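PDB 3NRL: DUF5348 domain-containing protein from Ruminococcus gnavus, which is of unknown function, a small all-beta protein of the DUF5348 family that pairs as two subunits in the crystal. Local coordinates for residues V39-V44 against V59-S64. Numbering follows the deposited sequence.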
loop_
_atom_site.group_PDB
_atom_site.type_symbol
_atom_site.label_atom_id
_atom_site.label_comp_id
_atom_site.label_asym_id
_atom_site.label_seq_id
_atom_site.Cartn_x
_atom_site.Cartn_y
_atom_site.Cartn_z
ATOM N N VAL A 39 10.036 -5.409 -6.949
ATOM C CA VAL A 39 9.273 -5.604 -5.726
ATOM C C VAL A 39 10.277 -5.985 -4.648
ATOM O O VAL A 39 11.150 -6.829 -4.866
ATOM C CB VAL A 39 8.252 -6.759 -5.827
ATOM C CG1 VAL A 39 7.647 -7.025 -4.434
ATOM C CG2 VAL A 39 7.149 -6.415 -6.821
ATOM N N LYS A 40 10.149 -5.360 -3.487
ATOM C CA LYS A 40 11.042 -5.640 -2.380
ATOM C C LYS A 40 10.618 -6.945 -1.709
ATOM O O LYS A 40 9.456 -7.116 -1.329
ATOM C CB LYS A 40 10.989 -4.492 -1.371
ATOM C CG LYS A 40 11.952 -4.624 -0.204
ATOM C CD LYS A 40 13.388 -4.441 -0.654
ATOM C CE LYS A 40 14.341 -4.478 0.535
ATOM N NZ LYS A 40 14.007 -3.445 1.557
ATOM N N VAL A 41 11.562 -7.872 -1.600
ATOM C CA VAL A 41 11.319 -9.154 -0.957
ATOM C C VAL A 41 12.461 -9.303 0.027
ATOM O O VAL A 41 13.602 -9.588 -0.355
ATOM C CB VAL A 41 11.344 -10.312 -1.960
ATOM C CG1 VAL A 41 11.114 -11.630 -1.233
ATOM C CG2 VAL A 41 10.281 -10.093 -3.021
ATOM N N LYS A 42 12.141 -9.090 1.299
ATOM C CA LYS A 42 13.123 -9.142 2.369
ATOM C C LYS A 42 14.210 -8.109 2.069
ATOM O O LYS A 42 13.963 -6.911 2.173
ATOM C CB LYS A 42 13.718 -10.549 2.507
ATOM C CG LYS A 42 14.471 -10.752 3.815
ATOM C CD LYS A 42 14.934 -12.192 3.988
ATOM C CE LYS A 42 15.683 -12.375 5.305
ATOM N NZ LYS A 42 16.114 -13.789 5.514
ATOM N N ASP A 43 15.397 -8.557 1.675
ATOM C CA ASP A 43 16.482 -7.624 1.383
ATOM C C ASP A 43 16.809 -7.554 -0.106
ATOM O O ASP A 43 17.782 -6.916 -0.507
ATOM C CB ASP A 43 17.741 -8.037 2.143
ATOM C CG ASP A 43 18.222 -9.425 1.755
ATOM O OD1 ASP A 43 17.466 -10.400 1.960
ATOM O OD2 ASP A 43 19.355 -9.539 1.240
ATOM N N VAL A 44 15.992 -8.206 -0.925
ATOM C CA VAL A 44 16.236 -8.234 -2.361
ATOM C C VAL A 44 15.132 -7.593 -3.185
ATOM O O VAL A 44 13.973 -7.575 -2.779
ATOM C CB VAL A 44 16.418 -9.686 -2.842
ATOM C CG1 VAL A 44 16.637 -9.719 -4.334
ATOM C CG2 VAL A 44 17.598 -10.323 -2.114
ATOM N N VAL A 59 4.050 -10.759 -13.170
ATOM C CA VAL A 59 4.846 -11.789 -13.806
ATOM C C VAL A 59 6.218 -11.620 -13.160
ATOM O O VAL A 59 6.728 -10.503 -13.076
ATOM C CB VAL A 59 4.992 -11.557 -15.330
ATOM C CG1 VAL A 59 6.041 -12.506 -15.905
ATOM C CG2 VAL A 59 3.650 -11.763 -16.025
ATOM N N GLY A 60 6.797 -12.714 -12.680
ATOM C CA GLY A 60 8.112 -12.637 -12.074
ATOM C C GLY A 60 8.167 -12.892 -10.585
ATOM O O GLY A 60 9.248 -13.043 -10.020
ATOM N N LEU A 61 7.005 -12.947 -9.947
ATOM C CA LEU A 61 6.953 -13.174 -8.515
ATOM C C LEU A 61 5.581 -13.685 -8.100
ATOM O O LEU A 61 4.556 -13.123 -8.483
ATOM C CB LEU A 61 7.275 -11.869 -7.775
ATOM C CG LEU A 61 7.282 -11.860 -6.244
ATOM C CD1 LEU A 61 8.346 -12.802 -5.703
ATOM C CD2 LEU A 61 7.542 -10.440 -5.763
ATOM N N ASN A 62 5.565 -14.759 -7.323
ATOM C CA ASN A 62 4.307 -15.311 -6.852
ATOM C C ASN A 62 3.947 -14.646 -5.524
ATOM O O ASN A 62 4.679 -14.763 -4.537
ATOM C CB ASN A 62 4.430 -16.827 -6.674
ATOM C CG ASN A 62 4.503 -17.567 -8.000
ATOM O OD1 ASN A 62 5.130 -18.620 -8.102
ATOM N ND2 ASN A 62 3.848 -17.024 -9.022
ATOM N N VAL A 63 2.832 -13.922 -5.520
ATOM C CA VAL A 63 2.357 -13.247 -4.317
ATOM C C VAL A 63 0.865 -13.516 -4.123
ATOM O O VAL A 63 0.142 -13.758 -5.089
ATOM C CB VAL A 63 2.576 -11.723 -4.404
ATOM C CG1 VAL A 63 4.057 -11.405 -4.413
ATOM C CG2 VAL A 63 1.914 -11.183 -5.655
ATOM N N SER A 64 0.408 -13.469 -2.875
ATOM C CA SER A 64 -1.001 -13.711 -2.567
ATOM C C SER A 64 -1.870 -12.597 -3.135
ATOM O O SER A 64 -3.000 -12.831 -3.570
ATOM C CB SER A 64 -1.201 -13.789 -1.051
ATOM O OG SER A 64 -0.854 -12.561 -0.433
#
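L61 reaches across to V39 and V41 near the end of a beta hairpin, whose strands 36-41 and 44-52 are joined by a type II' turn from V41 to V44. The loop that follows strand 56-59 thereby lays one leucine against a face of the antiparallel sheet. The packing is tight at buried V39, where L61 CD2 lies 3.7 Å from both CG1 and CB. The looser side is at partly exposed V41, which meets L61 CD2 through CG2 alone, at 3.9 Å. Alternation along the strand turns V39 and V41 toward the loop while K40, between them, points away, so two compact beta-branched valines form the apolar surface and the lysine stays off it. Leucine suits the loop side because its longer chain spans the gap between backbones, whose nearest CA atoms, of V39 and L61, are 8.4 Å apart. Its CG stands anti to the backbone N (chi1 180°), and chi2 of 62° leaves CD2 roughly anti to CA, making this methyl the extended tip that meets both valines. V48 of strand 44-52 also touches both V39 and L61, extending the apolar cluster. Glycine suits position 60 because, at its backbone angles, a CB would press against the carbonyl O of V59. Farther along the loop, V63 and S64 pack on a second subunit, where S64 OG hydrogen-bonds to E25 OE1 of that subunit. Within the hairpin, V44 N donates to V41 O at 2.8 Å, closing the turn.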